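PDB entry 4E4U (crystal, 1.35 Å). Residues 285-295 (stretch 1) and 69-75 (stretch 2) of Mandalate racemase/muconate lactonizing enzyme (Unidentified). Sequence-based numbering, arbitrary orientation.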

ATOM      1  N   ARG A 285      31.571  -6.830 -11.683  1.00 10.55           N
ATOM      2  CA  ARG A 285      30.670  -7.768 -11.002  1.00 10.13           C
ATOM      3  C   ARG A 285      29.249  -7.783 -11.567  1.00  9.96           C
ATOM      4  O   ARG A 285      28.593  -8.827 -11.557  1.00 11.02           O
ATOM      5  CB  ARG A 285      30.603  -7.459  -9.497  1.00 10.69           C
ATOM      6  CG  ARG A 285      29.398  -8.068  -8.775  1.00 10.83           C
ATOM      7  CD  ARG A 285      29.575  -8.023  -7.279  1.00 10.50           C
ATOM      8  NE  ARG A 285      30.385  -9.145  -6.820  1.00 11.10           N
ATOM      9  CZ  ARG A 285      31.039  -9.200  -5.664  1.00 11.28           C
ATOM     10  NH1 ARG A 285      31.039  -8.164  -4.827  1.00 11.34           N
ATOM     11  NH2 ARG A 285      31.703 -10.303  -5.349  1.00 12.08           N
ATOM     12  N   VAL A 286      28.751  -6.639 -12.035  1.00 10.35           N
ATOM     13  CA  VAL A 286      27.315  -6.541 -12.322  1.00 10.18           C
ATOM     14  C   VAL A 286      26.846  -7.204 -13.609  1.00 10.22           C
ATOM     15  O   VAL A 286      25.642  -7.371 -13.804  1.00 10.87           O
ATOM     16  CB  VAL A 286      26.789  -5.072 -12.296  1.00 10.74           C
ATOM     17  CG1 VAL A 286      26.976  -4.463 -10.922  1.00 11.32           C
ATOM     18  CG2 VAL A 286      27.441  -4.229 -13.388  1.00 11.53           C
ATOM     19  N   GLY A 287      27.782  -7.571 -14.478  1.00 10.69           N
ATOM     20  CA  GLY A 287      27.438  -8.183 -15.749  1.00 11.30           C
ATOM     21  C   GLY A 287      28.113  -7.551 -16.953  1.00 11.88           C
ATOM     22  O   GLY A 287      27.888  -7.989 -18.090  1.00 12.78           O
ATOM     23  N   GLY A 288      28.943  -6.535 -16.716  1.00 11.40           N
ATOM     24  CA  GLY A 288      29.679  -5.876 -17.786  1.00 12.03           C
ATOM     25  C   GLY A 288      29.202  -4.459 -18.029  1.00 11.34           C
ATOM     26  O   GLY A 288      28.388  -3.929 -17.267  1.00 11.76           O
ATOM     27  N   LEU A 289      29.705  -3.833 -19.089  1.00 10.95           N
ATOM     28  CA  LEU A 289      29.420  -2.425 -19.344  1.00 10.90           C
ATOM     29  C   LEU A 289      27.993  -2.154 -19.805  1.00 11.26           C
ATOM     30  O   LEU A 289      27.390  -1.170 -19.390  1.00 10.83           O
ATOM     31  CB  LEU A 289      30.420  -1.855 -20.346  1.00 12.13           C
ATOM     32  CG  LEU A 289      31.780  -1.540 -19.729  1.00 14.09           C
ATOM     33  CD1 LEU A 289      32.799  -1.243 -20.813  1.00 14.97           C
ATOM     34  CD2 LEU A 289      31.660  -0.347 -18.783  1.00 17.01           C
ATOM     35  N   LEU A 290      27.444  -3.001 -20.666  1.00 11.24           N
ATOM     36  CA  LEU A 290      26.064  -2.779 -21.085  1.00 10.75           C
ATOM     37  C   LEU A 290      25.106  -2.983 -19.912  1.00 11.22           C
ATOM     38  O   LEU A 290      24.206  -2.172 -19.696  1.00 10.61           O
ATOM     39  CB  LEU A 290      25.685  -3.653 -22.281  1.00 11.83           C
ATOM     40  CG  LEU A 290      24.251  -3.439 -22.776  1.00 13.23           C
ATOM     41  CD1 LEU A 290      24.010  -1.984 -23.156  1.00 15.81           C
ATOM     42  CD2 LEU A 290      23.922  -4.370 -23.934  1.00 14.06           C
ATOM     43  N   GLU A 291      25.311  -4.046 -19.137  1.00 10.63           N
ATOM     44  CA  GLU A 291      24.486  -4.251 -17.954  1.00 10.76           C
ATOM     45  C   GLU A 291      24.645  -3.089 -16.961  1.00 10.10           C
ATOM     46  O   GLU A 291      23.671  -2.647 -16.350  1.00 10.56           O
ATOM     47  CB  GLU A 291      24.789  -5.602 -17.302  1.00 12.18           C
ATOM     48  CG  GLU A 291      23.798  -6.013 -16.219  1.00 11.96           C
ATOM     49  CD  GLU A 291      22.452  -6.509 -16.736  1.00 12.03           C
ATOM     50  OE1 GLU A 291      22.180  -6.490 -17.964  1.00 12.82           O
ATOM     51  OE2 GLU A 291      21.660  -6.948 -15.887  1.00 12.48           O
ATOM     52  N   ALA A 292      25.864  -2.571 -16.817  1.00  9.77           N
ATOM     53  CA  ALA A 292      26.071  -1.411 -15.947  1.00  9.82           C
ATOM     54  C   ALA A 292      25.336  -0.172 -16.469  1.00 10.35           C
ATOM     55  O   ALA A 292      24.761   0.586 -15.698  1.00 10.75           O
ATOM     56  CB  ALA A 292      27.567  -1.133 -15.770  1.00 10.99           C
ATOM     57  N   LYS A 293      25.348   0.024 -17.783  1.00 10.12           N
ATOM     58  CA  LYS A 293      24.585   1.108 -18.398  1.00 10.44           C
ATOM     59  C   LYS A 293      23.093   0.949 -18.105  1.00  9.69           C
ATOM     60  O   LYS A 293      22.395   1.930 -17.823  1.00 10.38           O
ATOM     61  CB  LYS A 293      24.830   1.136 -19.909  1.00 11.89           C
ATOM     62  CG  LYS A 293      24.156   2.278 -20.651  1.00 12.91           C
ATOM     63  CD  LYS A 293      24.916   3.577 -20.466  1.00 14.21           C
ATOM     64  CE  LYS A 293      24.190   4.730 -21.126  1.00 14.95           C
ATOM     65  NZ  LYS A 293      24.957   6.001 -21.025  1.00 14.75           N
ATOM     66  N   LYS A 294      22.606  -0.289 -18.133  1.00 10.03           N
ATOM     67  CA  LYS A 294      21.206  -0.557 -17.825  1.00  9.08           C
ATOM     68  C   LYS A 294      20.887  -0.217 -16.365  1.00  9.13           C
ATOM     69  O   LYS A 294      19.827   0.336 -16.059  1.00  9.75           O
ATOM     70  CB  LYS A 294      20.856  -2.013 -18.145  1.00  9.50           C
ATOM     71  CG  LYS A 294      20.854  -2.285 -19.641  1.00 10.34           C
ATOM     72  CD  LYS A 294      20.412  -3.705 -19.988  1.00 10.95           C
ATOM     73  CE  LYS A 294      20.433  -3.930 -21.504  1.00 11.83           C
ATOM     74  NZ  LYS A 294      20.052  -5.330 -21.854  1.00 13.12           N
ATOM     75  N   ILE A 295      21.808  -0.541 -15.465  1.00  9.08           N
ATOM     76  CA  ILE A 295      21.638  -0.195 -14.057  1.00  9.34           C
ATOM     77  C   ILE A 295      21.621   1.330 -13.884  1.00  9.18           C
ATOM     78  O   ILE A 295      20.788   1.874 -13.148  1.00  9.88           O
ATOM     79  CB  ILE A 295      22.731  -0.857 -13.204  1.00  9.23           C
ATOM     80  CG1 ILE A 295      22.510  -2.371 -13.195  1.00  9.28           C
ATOM     81  CG2 ILE A 295      22.737  -0.280 -11.774  1.00 10.26           C
ATOM     82  CD1 ILE A 295      23.740  -3.166 -12.793  1.00 10.74           C
TER
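Stretch 2, residues 69-75: HVERLFR

Phe-74 packs its ring where Gly-287 lacks a side chain: an ideal CB on Gly-287 would lie 2.9 Å from Phe-74 CE1, a clash, and the backbone angles of Gly-287 (phi 130°, psi 1°) by themselves call for glycine. The CA atoms of Gly-287 and Phe-74 are 6.9 Å apart. Gly-287 O lies at the ring edge, near its plane, with Gly-287 O to Phe-74 CD1 at 3.9 Å, while Glu-291 OE1 lies over one face of the ring; the closest approach of this pair is Glu-291 OE2 to Phe-74 CZ, 3.5 Å. With chi1 in t (178°), Phe-74 has more of its area covered by stretch 1 than any other residue of stretch 2.

Stretch 2 is helical from Val-70 to Arg-75, with His-69 at the N-cap position, and Leu-73 N hydrogen-bonds to His-69 O at 3.0 Å. In stretch 1, Gly-288 is the N-cap of a helix that spans Leu-289 to Ile-295 and continues beyond it. The two helices cross almost perpendicularly, at -89°, their axes approaching to 10.5 Å; the two stretches together bury 287 Å².

At the start of helix 70-75, Val-70 points toward stretch 1 and meets Leu-290 in an apolar contact, Leu-290 CD2 to Val-70 CG2 at 3.8 Å. One turn beyond Leu-290, Lys-294 (chi1 m, then t throughout) extends its ammonium group to Glu-71 and forms a hydrogen-bonded salt bridge, Lys-294 NZ to Glu-71 OE2, 2.8 Å. The CA-to-CB bond of Glu-71 points sideways, but its m, m conformation brings the carboxylate nearer, and the same oxygen also touches Leu-290, with Glu-71 OE2 to Leu-290 CD2 at 3.6 Å.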

ATOM      1  N   HIS A  69      28.312  -8.987 -29.872  1.00 11.13           N
ATOM      2  CA  HIS A  69      27.051  -9.560 -29.425  1.00 11.03           C
ATOM      3  C   HIS A  69      26.989  -9.690 -27.905  1.00 10.21           C
ATOM      4  O   HIS A  69      26.902 -10.793 -27.354  1.00 11.74           O
ATOM      5  CB  HIS A  69      26.791 -10.878 -30.161  1.00 11.76           C
ATOM      6  CG  HIS A  69      26.668 -10.700 -31.642  1.00 12.17           C
ATOM      7  ND1 HIS A  69      26.564 -11.752 -32.518  1.00 13.76           N
ATOM      8  CD2 HIS A  69      26.660  -9.573 -32.394  1.00 12.97           C
ATOM      9  CE1 HIS A  69      26.482 -11.286 -33.752  1.00 13.12           C
ATOM     10  NE2 HIS A  69      26.538  -9.966 -33.707  1.00 13.34           N
ATOM     11  N   VAL A  70      27.007  -8.541 -27.239  1.00 10.83           N
ATOM     12  CA  VAL A  70      27.104  -8.494 -25.788  1.00 11.45           C
ATOM     13  C   VAL A  70      25.778  -8.811 -25.087  1.00 11.40           C
ATOM     14  O   VAL A  70      25.787  -9.333 -23.973  1.00 11.70           O
ATOM     15  CB  VAL A  70      27.713  -7.150 -25.288  1.00 12.22           C
ATOM     16  CG1 VAL A  70      29.176  -7.023 -25.741  1.00 13.13           C
ATOM     17  CG2 VAL A  70      26.894  -5.954 -25.762  1.00 13.07           C
ATOM     18  N   GLU A  71      24.645  -8.489 -25.714  1.00 11.01           N
ATOM     19  CA  GLU A  71      23.352  -8.953 -25.200  1.00 11.07           C
ATOM     20  C   GLU A  71      23.324 -10.475 -25.189  1.00 11.08           C
ATOM     21  O   GLU A  71      22.933 -11.095 -24.200  1.00 11.67           O
ATOM     22  CB  GLU A  71      22.187  -8.454 -26.059  1.00 11.98           C
ATOM     23  CG  GLU A  71      21.863  -6.976 -25.911  1.00 12.82           C
ATOM     24  CD  GLU A  71      20.941  -6.670 -24.745  1.00 13.69           C
ATOM     25  OE1 GLU A  71      20.524  -7.608 -24.026  1.00 14.79           O
ATOM     26  OE2 GLU A  71      20.605  -5.480 -24.558  1.00 13.23           O
ATOM     27  N   ARG A  72      23.732 -11.071 -26.306  1.00 10.95           N
ATOM     28  CA  ARG A  72      23.782 -12.520 -26.432  1.00 10.89           C
ATOM     29  C   ARG A  72      24.667 -13.113 -25.344  1.00 10.60           C
ATOM     30  O   ARG A  72      24.270 -14.057 -24.647  1.00 11.33           O
ATOM     31  CB  ARG A  72      24.326 -12.897 -27.812  1.00 11.51           C
ATOM     32  CG  ARG A  72      24.472 -14.391 -28.065  1.00 12.61           C
ATOM     33  CD  ARG A  72      25.664 -14.666 -29.007  1.00 14.10           C
ATOM     34  NE  ARG A  72      26.921 -14.361 -28.324  1.00 14.25           N
ATOM     35  CZ  ARG A  72      27.516 -15.179 -27.460  1.00 13.55           C
ATOM     36  NH1 ARG A  72      26.993 -16.375 -27.199  1.00 14.10           N
ATOM     37  NH2 ARG A  72      28.642 -14.809 -26.868  1.00 13.19           N
ATOM     38  N   LEU A  73      25.874 -12.578 -25.210  1.00 10.37           N
ATOM     39  CA  LEU A  73      26.801 -13.067 -24.195  1.00 10.32           C
ATOM     40  C   LEU A  73      26.193 -13.025 -22.799  1.00 10.50           C
ATOM     41  O   LEU A  73      26.235 -14.018 -22.059  1.00 11.20           O
ATOM     42  CB  LEU A  73      28.099 -12.265 -24.232  1.00 11.13           C
ATOM     43  CG  LEU A  73      29.112 -12.551 -23.123  1.00 11.21           C
ATOM     44  CD1 LEU A  73      29.506 -14.031 -23.089  1.00 12.04           C
ATOM     45  CD2 LEU A  73      30.330 -11.651 -23.295  1.00 12.07           C
ATOM     46  N   PHE A  74      25.626 -11.882 -22.427  1.00 10.15           N
ATOM     47  CA  PHE A  74      25.016 -11.764 -21.114  1.00 10.18           C
ATOM     48  C   PHE A  74      23.897 -12.797 -20.931  1.00 10.19           C
ATOM     49  O   PHE A  74      23.857 -13.502 -19.918  1.00 10.73           O
ATOM     50  CB  PHE A  74      24.487 -10.353 -20.844  1.00 10.78           C
ATOM     51  CG  PHE A  74      23.817 -10.233 -19.506  1.00 10.65           C
ATOM     52  CD1 PHE A  74      24.559  -9.944 -18.370  1.00 12.29           C
ATOM     53  CD2 PHE A  74      22.458 -10.487 -19.372  1.00 11.23           C
ATOM     54  CE1 PHE A  74      23.951  -9.870 -17.125  1.00 12.57           C
ATOM     55  CE2 PHE A  74      21.846 -10.423 -18.137  1.00 12.20           C
ATOM     56  CZ  PHE A  74      22.586 -10.120 -17.011  1.00 12.15           C
ATOM     57  N   ARG A  75      22.988 -12.883 -21.902  1.00 10.02           N
ATOM     58  CA  ARG A  75      21.857 -13.801 -21.766  1.00  9.89           C
ATOM     59  C   ARG A  75      22.317 -15.250 -21.665  1.00 10.66           C
ATOM     60  O   ARG A  75      21.756 -16.021 -20.884  1.00 10.85           O
ATOM     61  CB  ARG A  75      20.852 -13.649 -22.916  1.00 11.51           C
ATOM     62  CG  ARG A  75      20.104 -12.311 -22.965  1.00 11.23           C
ATOM     63  CD  ARG A  75      19.385 -11.958 -21.668  1.00 11.41           C
ATOM     64  NE  ARG A  75      18.484 -13.006 -21.208  1.00 11.43           N
ATOM     65  CZ  ARG A  75      17.710 -12.898 -20.131  1.00 11.52           C
ATOM     66  NH1 ARG A  75      17.704 -11.769 -19.432  1.00 12.64           N
ATOM     67  NH2 ARG A  75      16.935 -13.913 -19.762  1.00 11.77           N
TER